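PDB 3RD6: Mll3558 protein from Mesorhizobium loti, which is of unknown function but belongs to the AHA1 family, relatives of the Hsp90 ATPase activator, within the Bet v 1-like clan. Local coordinates for residues 3-8 / 121-126; 9-14 / 115-120; 70-75 / 87-92. All blocks are in the same frame, centred on the assembly; numbering follows the deposited sequence.

Contact 1 of 3, residues 3-8 / 121-126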
loop_
_atom_site.group_PDB
_atom_site.type_symbol
_atom_site.label_atom_id
_atom_site.label_comp_id
_atom_site.label_asym_id
_atom_site.label_seq_id
_atom_site.Cartn_x
_atom_site.Cartn_y
_atom_site.Cartn_z
ATOM N N HIS A 3 19.628 5.399 -6.700
ATOM C CA HIS A 3 18.262 4.795 -6.689
ATOM C C HIS A 3 17.169 5.787 -7.105
ATOM O O HIS A 3 17.261 6.985 -6.827
ATOM C CB HIS A 3 17.955 4.231 -5.299
ATOM C CG HIS A 3 18.810 3.059 -4.928
ATOM N ND1 HIS A 3 20.148 3.182 -4.609
ATOM C CD2 HIS A 3 18.523 1.740 -4.861
ATOM C CE1 HIS A 3 20.644 1.984 -4.359
ATOM N NE2 HIS A 3 19.681 1.090 -4.504
ATOM N N SER A 4 16.126 5.282 -7.761
ATOM C CA SER A 4 15.027 6.137 -8.213
ATOM C C SER A 4 13.654 5.525 -7.979
ATOM O O SER A 4 13.489 4.302 -7.989
ATOM C CB SER A 4 15.169 6.455 -9.701
ATOM O OG SER A 4 16.440 7.032 -9.981
ATOM N N VAL A 5 12.666 6.388 -7.781
ATOM C CA VAL A 5 11.306 5.926 -7.551
ATOM C C VAL A 5 10.334 6.668 -8.443
ATOM O O VAL A 5 10.243 7.889 -8.382
ATOM C CB VAL A 5 10.837 6.145 -6.072
ATOM C CG1 VAL A 5 9.419 5.623 -5.892
ATOM C CG2 VAL A 5 11.774 5.456 -5.106
ATOM N N ILE A 6 9.609 5.921 -9.268
ATOM C CA ILE A 6 8.609 6.513 -10.148
ATOM C C ILE A 6 7.248 6.338 -9.463
ATOM O O ILE A 6 6.932 5.250 -8.970
ATOM C CB ILE A 6 8.561 5.803 -11.520
ATOM C CG1 ILE A 6 9.891 5.974 -12.251
ATOM C CG2 ILE A 6 7.425 6.368 -12.361
ATOM C CD1 ILE A 6 9.912 5.341 -13.628
ATOM N N HIS A 7 6.458 7.407 -9.404
ATOM C CA HIS A 7 5.135 7.336 -8.801
ATOM C C HIS A 7 4.119 7.640 -9.865
ATOM O O HIS A 7 4.230 8.644 -10.558
ATOM C CB HIS A 7 4.953 8.365 -7.685
ATOM C CG HIS A 7 5.821 8.125 -6.494
ATOM N ND1 HIS A 7 7.051 8.724 -6.337
ATOM C CD2 HIS A 7 5.660 7.314 -5.426
ATOM C CE1 HIS A 7 7.612 8.294 -5.223
ATOM N NE2 HIS A 7 6.789 7.436 -4.649
ATOM N N SER A 8 3.121 6.777 -9.986
ATOM C CA SER A 8 2.067 6.980 -10.961
ATOM C C SER A 8 0.816 6.315 -10.445
ATOM O O SER A 8 0.863 5.501 -9.540
ATOM C CB SER A 8 2.454 6.378 -12.314
ATOM O OG SER A 8 2.046 5.017 -12.411
ATOM N N GLN A 121 -2.229 2.941 -7.242
ATOM C CA GLN A 121 -1.215 3.947 -6.955
ATOM C C GLN A 121 0.057 3.174 -6.706
ATOM O O GLN A 121 0.186 2.499 -5.695
ATOM C CB GLN A 121 -1.614 4.756 -5.722
ATOM C CG GLN A 121 -2.874 5.562 -5.924
ATOM C CD GLN A 121 -3.498 6.019 -4.631
ATOM O OE1 GLN A 121 -4.090 5.226 -3.897
ATOM N NE2 GLN A 121 -3.373 7.305 -4.341
ATOM N N GLY A 122 0.988 3.256 -7.642
ATOM C CA GLY A 122 2.214 2.512 -7.480
ATOM C C GLY A 122 3.512 3.276 -7.400
ATOM O O GLY A 122 3.623 4.447 -7.748
ATOM N N ALA A 123 4.512 2.568 -6.914
ATOM C CA ALA A 123 5.855 3.086 -6.780
ATOM C C ALA A 123 6.755 2.052 -7.469
ATOM O O ALA A 123 6.937 0.943 -6.961
ATOM C CB ALA A 123 6.212 3.227 -5.293
ATOM N N PHE A 124 7.298 2.415 -8.628
ATOM C CA PHE A 124 8.155 1.509 -9.391
ATOM C C PHE A 124 9.614 1.810 -9.100
ATOM O O PHE A 124 10.059 2.955 -9.196
ATOM C CB PHE A 124 7.810 1.614 -10.883
ATOM C CG PHE A 124 6.328 1.527 -11.148
ATOM C CD1 PHE A 124 5.518 2.650 -10.984
ATOM C CD2 PHE A 124 5.723 0.301 -11.450
ATOM C CE1 PHE A 124 4.133 2.556 -11.110
ATOM C CE2 PHE A 124 4.335 0.205 -11.576
ATOM C CZ PHE A 124 3.540 1.339 -11.402
ATOM N N PHE A 125 10.350 0.753 -8.766
ATOM C CA PHE A 125 11.739 0.864 -8.361
ATOM C C PHE A 125 12.895 0.808 -9.331
ATOM O O PHE A 125 12.931 0.020 -10.270
ATOM C CB PHE A 125 12.008 -0.135 -7.228
ATOM C CG PHE A 125 11.049 0.002 -6.076
ATOM C CD1 PHE A 125 10.801 1.246 -5.505
ATOM C CD2 PHE A 125 10.368 -1.098 -5.586
ATOM C CE1 PHE A 125 9.891 1.380 -4.476
ATOM C CE2 PHE A 125 9.454 -0.965 -4.551
ATOM C CZ PHE A 125 9.218 0.274 -3.998
ATOM N N ASP A 126 13.849 1.681 -9.028
ATOM C CA ASP A 126 15.109 1.843 -9.725
ATOM C C ASP A 126 15.121 1.545 -11.207
ATOM O O ASP A 126 15.283 0.399 -11.626
ATOM C CB ASP A 126 16.179 1.026 -8.994
ATOM C CG ASP A 126 16.305 1.430 -7.534
ATOM O OD1 ASP A 126 16.263 2.650 -7.264
ATOM O OD2 ASP A 126 16.442 0.548 -6.657
#
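V5 and A123 form the apolar centre of this antiparallel strand pair: CG1 of V5 lies 4.0 Å from CB of A123. The torsion that sets CG1 anti to the backbone N (chi1 -179°) leaves CG2 beside that N, and CG2 comes in at the edge of the F125 ring, near its plane. On the same face H7 reaches CB of A123 with CD2 at 4.1 Å, while its NE2 is hydrogen-bonded to T104 OG1 of the second subunit. The other face carries I6, S8 and F124; I6 and F124 meet CB to CB at 4.3 Å, and S8 OG is 3.5 Å from F124 CE1. I6 and F124 exchange a pair of backbone hydrogen bonds, of which I6 N to F124 O is almost straight (176° at the hydrogen).

Past the strand ends the contact turns polar. D126 clasps the backbone of S4, its OD1 accepting from S4 N at 2.7 Å and its N donating to S4 O at 2.8 Å. Its OD2 sits at the edge of the H3 ring and makes a salt bridge to R84 of the second subunit. At this dimer interface Q121 NE2 is hydrogen-bonded to G122 O of the second subunit. Helix 131-148 covers F124 through A131 and R134, strand 96-110 continues the sheet beyond 121-125, and 5-16 is its outermost strand in this chain.

Contact 2 of 3, residues 9-14 / 115-120; sequences TFTIER and RLTYTE
F10 and E120 meet where the first strand of a Bet v 1-like fold lies antiparallel to the last, bringing the start of the chain to the strand before its C-terminal helix. E120 CB rides over one face of the F10 ring, a CH-pi contact 3.9 Å from the ring centroid and 28° off its normal. The two side chains run side by side; chi1 67° sets CG of F10 between the backbone N and the carbonyl carbon, from where the ring leans to E120, whose chain is extended beyond CG. Y118 OH donates to E120 OE2 at 3.2 Å, the oxygen lying at the edge of the Y118 ring, in its plane, while OE1 of the same carboxylate is held by Y89 OH; this buried acid is gripped at both oxygens.

In this helix-grip architecture one face of the curved sheet packs on the long helix 131-148: F10 touches E135, I12 touches R139 and Y118 touches T138. I12 and Y118 tie the backbones together with two hydrogen bonds, Y118 N to I12 O running 3.1 Å.

The opposite face is lined with threonines. CG2 of T11 crosses toward two hydroxyls, 3.4 Å from T117 OG1 and 3.5 Å from T119 OG1, and the methyls of T9 and T119 lie against each other, CG2 to CG2, at 3.7 Å. E13 and R115 point the same way with the carboxylate and guanidinium planes 22° apart, and E13 OE2 makes a long salt bridge of 3.5 Å to R115 NH2.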
loop_
_atom_site.group_PDB
_atom_site.type_symbol
_atom_site.label_atom_id
_atom_site.label_comp_id
_atom_site.label_asym_id
_atom_site.label_seq_id
_atom_site.Cartn_x
_atom_site.Cartn_y
_atom_site.Cartn_z
ATOM N N THR A 9 -0.305 6.665 -11.045
ATOM C CA THR A 9 -1.579 6.109 -10.662
ATOM C C THR A 9 -2.327 5.938 -11.960
ATOM O O THR A 9 -2.148 6.720 -12.887
ATOM C CB THR A 9 -2.380 7.089 -9.765
ATOM O OG1 THR A 9 -1.619 7.403 -8.588
ATOM C CG2 THR A 9 -3.734 6.489 -9.369
ATOM N N PHE A 10 -3.149 4.904 -12.038
ATOM C CA PHE A 10 -3.949 4.674 -13.228
ATOM C C PHE A 10 -5.283 4.122 -12.783
ATOM O O PHE A 10 -5.406 3.578 -11.678
ATOM C CB PHE A 10 -3.240 3.723 -14.210
ATOM C CG PHE A 10 -3.094 2.308 -13.723
ATOM C CD1 PHE A 10 -4.174 1.442 -13.721
ATOM C CD2 PHE A 10 -1.868 1.831 -13.302
ATOM C CE1 PHE A 10 -4.036 0.115 -13.307
ATOM C CE2 PHE A 10 -1.726 0.513 -12.888
ATOM C CZ PHE A 10 -2.811 -0.340 -12.893
ATOM N N THR A 11 -6.291 4.283 -13.631
ATOM C CA THR A 11 -7.625 3.802 -13.305
ATOM C C THR A 11 -8.252 3.070 -14.484
ATOM O O THR A 11 -8.034 3.427 -15.636
ATOM C CB THR A 11 -8.501 4.974 -12.863
ATOM O OG1 THR A 11 -7.732 5.806 -11.981
ATOM C CG2 THR A 11 -9.720 4.479 -12.102
ATOM N N ILE A 12 -9.019 2.032 -14.185
ATOM C CA ILE A 12 -9.660 1.228 -15.209
ATOM C C ILE A 12 -11.128 0.987 -14.875
ATOM O O ILE A 12 -11.446 0.366 -13.868
ATOM C CB ILE A 12 -8.948 -0.135 -15.340
ATOM C CG1 ILE A 12 -7.462 0.091 -15.621
ATOM C CG2 ILE A 12 -9.582 -0.956 -16.440
ATOM C CD1 ILE A 12 -6.624 -1.164 -15.542
ATOM N N GLU A 13 -12.023 1.498 -15.712
ATOM C CA GLU A 13 -13.450 1.297 -15.498
ATOM C C GLU A 13 -13.901 0.174 -16.409
ATOM O O GLU A 13 -13.445 0.057 -17.549
ATOM C CB GLU A 13 -14.251 2.558 -15.815
ATOM C CG GLU A 13 -14.045 3.691 -14.834
ATOM C CD GLU A 13 -13.405 4.915 -15.470
ATOM O OE1 GLU A 13 -12.297 4.782 -16.045
ATOM O OE2 GLU A 13 -14.008 6.008 -15.394
ATOM N N ARG A 14 -14.779 -0.670 -15.890
ATOM C CA ARG A 14 -15.284 -1.791 -16.660
ATOM C C ARG A 14 -16.562 -2.281 -16.008
ATOM O O ARG A 14 -16.557 -2.688 -14.846
ATOM C CB ARG A 14 -14.256 -2.922 -16.702
ATOM C CG ARG A 14 -14.581 -3.971 -17.743
ATOM C CD ARG A 14 -13.513 -5.039 -17.827
ATOM N NE ARG A 14 -13.465 -5.653 -19.154
ATOM C CZ ARG A 14 -14.503 -6.219 -19.761
ATOM N NH1 ARG A 14 -15.688 -6.252 -19.163
ATOM N NH2 ARG A 14 -14.352 -6.749 -20.970
ATOM N N ARG A 115 -20.581 -1.499 -11.472
ATOM C CA ARG A 115 -19.553 -0.563 -11.915
ATOM C C ARG A 115 -18.264 -0.846 -11.153
ATOM O O ARG A 115 -18.219 -0.723 -9.924
ATOM C CB ARG A 115 -20.000 0.879 -11.662
ATOM C CG ARG A 115 -19.083 1.938 -12.263
ATOM C CD ARG A 115 -19.090 1.885 -13.775
ATOM N NE ARG A 115 -18.145 2.831 -14.361
ATOM C CZ ARG A 115 -18.135 4.140 -14.124
ATOM N NH1 ARG A 115 -19.023 4.681 -13.301
ATOM N NH2 ARG A 115 -17.230 4.912 -14.712
ATOM N N LEU A 116 -17.217 -1.228 -11.881
ATOM C CA LEU A 116 -15.944 -1.541 -11.244
ATOM C C LEU A 116 -14.838 -0.600 -11.637
ATOM O O LEU A 116 -14.384 -0.600 -12.775
ATOM C CB LEU A 116 -15.514 -2.977 -11.562
ATOM C CG LEU A 116 -14.138 -3.443 -11.066
ATOM C CD1 LEU A 116 -14.178 -4.921 -10.761
ATOM C CD2 LEU A 116 -13.078 -3.153 -12.107
ATOM N N THR A 117 -14.418 0.215 -10.680
ATOM C CA THR A 117 -13.323 1.140 -10.905
ATOM C C THR A 117 -12.142 0.596 -10.103
ATOM O O THR A 117 -12.174 0.540 -8.870
ATOM C CB THR A 117 -13.697 2.586 -10.479
ATOM O OG1 THR A 117 -12.531 3.414 -10.524
ATOM C CG2 THR A 117 -14.291 2.608 -9.093
ATOM N N TYR A 118 -11.122 0.160 -10.837
ATOM C CA TYR A 118 -9.911 -0.422 -10.274
ATOM C C TYR A 118 -8.793 0.628 -10.343
ATOM O O TYR A 118 -8.333 0.976 -11.415
ATOM C CB TYR A 118 -9.560 -1.668 -11.096
ATOM C CG TYR A 118 -8.487 -2.585 -10.548
ATOM C CD1 TYR A 118 -8.821 -3.816 -9.971
ATOM C CD2 TYR A 118 -7.135 -2.263 -10.676
ATOM C CE1 TYR A 118 -7.837 -4.715 -9.541
ATOM C CE2 TYR A 118 -6.133 -3.155 -10.244
ATOM C CZ TYR A 118 -6.499 -4.383 -9.676
ATOM O OH TYR A 118 -5.515 -5.242 -9.242
ATOM N N THR A 119 -8.367 1.134 -9.190
ATOM C CA THR A 119 -7.314 2.149 -9.124
ATOM C C THR A 119 -6.018 1.631 -8.512
ATOM O O THR A 119 -6.030 0.992 -7.458
ATOM C CB THR A 119 -7.765 3.362 -8.284
ATOM O OG1 THR A 119 -9.011 3.856 -8.781
ATOM C CG2 THR A 119 -6.711 4.471 -8.349
ATOM N N GLU A 120 -4.895 1.930 -9.160
ATOM C CA GLU A 120 -3.598 1.494 -8.638
ATOM C C GLU A 120 -2.527 2.586 -8.490
ATOM O O GLU A 120 -1.992 3.093 -9.481
ATOM C CB GLU A 120 -3.045 0.335 -9.483
ATOM C CG GLU A 120 -2.709 -0.870 -8.619
ATOM C CD GLU A 120 -2.315 -2.102 -9.406
ATOM O OE1 GLU A 120 -1.192 -2.129 -9.936
ATOM O OE2 GLU A 120 -3.134 -3.045 -9.496
#

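Contact 3 of 3, residues 70-75 / 87-92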
loop_
_atom_site.group_PDB
_atom_site.type_symbol
_atom_site.label_atom_id
_atom_site.label_comp_id
_atom_site.label_asym_id
_atom_site.label_seq_id
_atom_site.Cartn_x
_atom_site.Cartn_y
_atom_site.Cartn_z
ATOM N N VAL A 70 8.296 -15.038 -10.333
ATOM C CA VAL A 70 7.664 -13.769 -10.048
ATOM C C VAL A 70 6.916 -13.929 -8.715
ATOM O O VAL A 70 6.090 -14.831 -8.559
ATOM C CB VAL A 70 6.678 -13.383 -11.151
ATOM C CG1 VAL A 70 5.907 -12.152 -10.741
ATOM C CG2 VAL A 70 7.421 -13.120 -12.420
ATOM N N ARG A 71 7.232 -13.077 -7.742
ATOM C CA ARG A 71 6.576 -13.140 -6.440
ATOM C C ARG A 71 5.793 -11.880 -6.131
ATOM O O ARG A 71 6.304 -10.771 -6.247
ATOM C CB ARG A 71 7.585 -13.376 -5.317
ATOM C CG ARG A 71 6.928 -13.359 -3.947
ATOM C CD ARG A 71 7.819 -13.843 -2.835
ATOM N NE ARG A 71 7.074 -13.985 -1.586
ATOM C CZ ARG A 71 7.474 -14.713 -0.544
ATOM N NH1 ARG A 71 8.628 -15.372 -0.595
ATOM N NH2 ARG A 71 6.706 -14.805 0.540
ATOM N N LEU A 72 4.541 -12.057 -5.730
ATOM C CA LEU A 72 3.678 -10.939 -5.384
ATOM C C LEU A 72 3.199 -11.112 -3.948
ATOM O O LEU A 72 2.560 -12.090 -3.632
ATOM C CB LEU A 72 2.498 -10.909 -6.352
ATOM C CG LEU A 72 1.413 -9.835 -6.265
ATOM C CD1 LEU A 72 0.643 -9.848 -7.578
ATOM C CD2 LEU A 72 0.470 -10.082 -5.084
ATOM N N ASP A 73 3.541 -10.166 -3.082
ATOM C CA ASP A 73 3.138 -10.196 -1.674
ATOM C C ASP A 73 2.161 -9.057 -1.438
ATOM O O ASP A 73 2.506 -7.899 -1.650
ATOM C CB ASP A 73 4.338 -9.982 -0.741
ATOM C CG ASP A 73 5.114 -11.251 -0.455
ATOM O OD1 ASP A 73 4.727 -12.004 0.461
ATOM O OD2 ASP A 73 6.127 -11.483 -1.141
ATOM N N ALA A 74 0.956 -9.381 -0.984
ATOM C CA ALA A 74 -0.053 -8.375 -0.724
ATOM C C ALA A 74 -0.686 -8.502 0.661
ATOM O O ALA A 74 -0.690 -9.566 1.240
ATOM C CB ALA A 74 -1.134 -8.454 -1.797
ATOM N N GLN A 75 -1.208 -7.398 1.192
ATOM C CA GLN A 75 -1.893 -7.413 2.486
ATOM C C GLN A 75 -3.177 -6.600 2.377
ATOM O O GLN A 75 -3.161 -5.499 1.841
ATOM C CB GLN A 75 -1.031 -6.820 3.596
ATOM C CG GLN A 75 -1.478 -7.307 4.980
ATOM C CD GLN A 75 -0.913 -6.505 6.147
ATOM O OE1 GLN A 75 -1.269 -5.338 6.352
ATOM N NE2 GLN A 75 -0.030 -7.140 6.930
ATOM N N PHE A 87 -5.983 -3.066 -0.883
ATOM C CA PHE A 87 -4.812 -3.807 -0.473
ATOM C C PHE A 87 -3.572 -3.169 -1.092
ATOM O O PHE A 87 -3.632 -2.506 -2.119
ATOM C CB PHE A 87 -4.905 -5.292 -0.885
ATOM C CG PHE A 87 -4.863 -5.526 -2.381
ATOM C CD1 PHE A 87 -6.022 -5.564 -3.125
ATOM C CD2 PHE A 87 -3.648 -5.748 -3.036
ATOM C CE1 PHE A 87 -5.969 -5.820 -4.483
ATOM C CE2 PHE A 87 -3.594 -6.009 -4.403
ATOM C CZ PHE A 87 -4.751 -6.045 -5.119
ATOM N N SER A 88 -2.454 -3.357 -0.418
ATOM C CA SER A 88 -1.166 -2.871 -0.864
ATOM C C SER A 88 -0.460 -4.156 -1.272
ATOM O O SER A 88 -0.906 -5.251 -0.920
ATOM C CB SER A 88 -0.407 -2.234 0.299
ATOM O OG SER A 88 -0.172 -3.169 1.341
ATOM N N TYR A 89 0.630 -4.030 -2.010
ATOM C CA TYR A 89 1.367 -5.210 -2.420
ATOM C C TYR A 89 2.679 -4.808 -3.016
ATOM O O TYR A 89 2.871 -3.666 -3.386
ATOM C CB TYR A 89 0.561 -6.057 -3.419
ATOM C CG TYR A 89 0.540 -5.553 -4.839
ATOM C CD1 TYR A 89 1.515 -5.949 -5.749
ATOM C CD2 TYR A 89 -0.459 -4.687 -5.278
ATOM C CE1 TYR A 89 1.493 -5.496 -7.062
ATOM C CE2 TYR A 89 -0.484 -4.233 -6.589
ATOM C CZ TYR A 89 0.496 -4.639 -7.475
ATOM O OH TYR A 89 0.508 -4.199 -8.778
ATOM N N ARG A 90 3.603 -5.753 -3.059
ATOM C CA ARG A 90 4.912 -5.516 -3.643
ATOM C C ARG A 90 5.182 -6.688 -4.573
ATOM O O ARG A 90 4.782 -7.821 -4.310
ATOM C CB ARG A 90 5.994 -5.429 -2.573
ATOM C CG ARG A 90 6.160 -6.675 -1.738
ATOM C CD ARG A 90 7.320 -6.485 -0.779
ATOM N NE ARG A 90 7.444 -7.546 0.210
ATOM C CZ ARG A 90 6.526 -7.851 1.109
ATOM N NH1 ARG A 90 5.391 -7.182 1.160
ATOM N NH2 ARG A 90 6.759 -8.826 1.960
ATOM N N MET A 91 5.844 -6.396 -5.678
ATOM C CA MET A 91 6.145 -7.409 -6.660
ATOM C C MET A 91 7.640 -7.461 -6.894
ATOM O O MET A 91 8.340 -6.442 -6.795
ATOM C CB MET A 91 5.420 -7.078 -7.965
ATOM C CG MET A 91 5.204 -8.251 -8.884
ATOM S SD MET A 91 4.496 -7.738 -10.417
ATOM C CE MET A 91 2.816 -7.551 -9.933
ATOM N N ALA A 92 8.123 -8.661 -7.193
ATOM C CA ALA A 92 9.530 -8.878 -7.467
ATOM C C ALA A 92 9.686 -10.047 -8.418
ATOM O O ALA A 92 8.847 -10.946 -8.467
ATOM C CB ALA A 92 10.262 -9.180 -6.183
HETATM O O HOH W 1 7.627 -9.579 -4.198
#
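R71 O is gripped twice, by A92 N at 2.9 Å and by a water that donates to it at 2.7 Å. The same water gives a weak second bond to R90 O, the carbonyl that also receives D73 N. On the face that carries R71, D73 and R90, R71 NE forms a salt bridge with D73 OD2 at 2.7 Å. R90, its CG between the backbone N and the carbonyl carbon (chi1 61°) and its chain then extended to NE, covers D73 from the neighbouring strand: D73 CB stands 3.5 Å above the centre of its guanidinium plane, and the carboxylate stacks on it with the planes 13° apart. No N-H is aimed at the oxygens, and the opposite charges probably attract only through space. R90 NH1 is hydrogen-bonded to Q77 OE1 of the second subunit. An alanine in place of R90 would probably leave that oxygen without this donor and D73 without its flat cover. On the largely apolar opposite face L72 CD1 touches M91 CE and L72 CG meets Y89 CD1, each pair 3.9 Å apart. The hairpin of strands 70-80 and 84-93 lies between strands 57-62 and 96-110, with R134 of helix 131-148 touching Y89 and M91.

In the fold
Contacts 1 and 2 are successive lengths of one pairing, strand 5-16 against strand 113-125; their centres lie about 19 Å apart, and they touch where Q121 CG packs 3.5 Å from T9 OG1. Contact 3 belongs to the hairpin farther across the same sheet, with strand 96-110 in between. Its centre is about 14 Å from that of contact 1 (nearest atoms about 6 Å apart, so the two do not touch) and about 18 Å from that of contact 2. Contacts 2 and 3 nevertheless meet through a probable hydrogen bond, E120 OE1 to Y89 OH at 2.9 Å, spanning the intervening strand on the helix side. All three contacts also touch the second subunit.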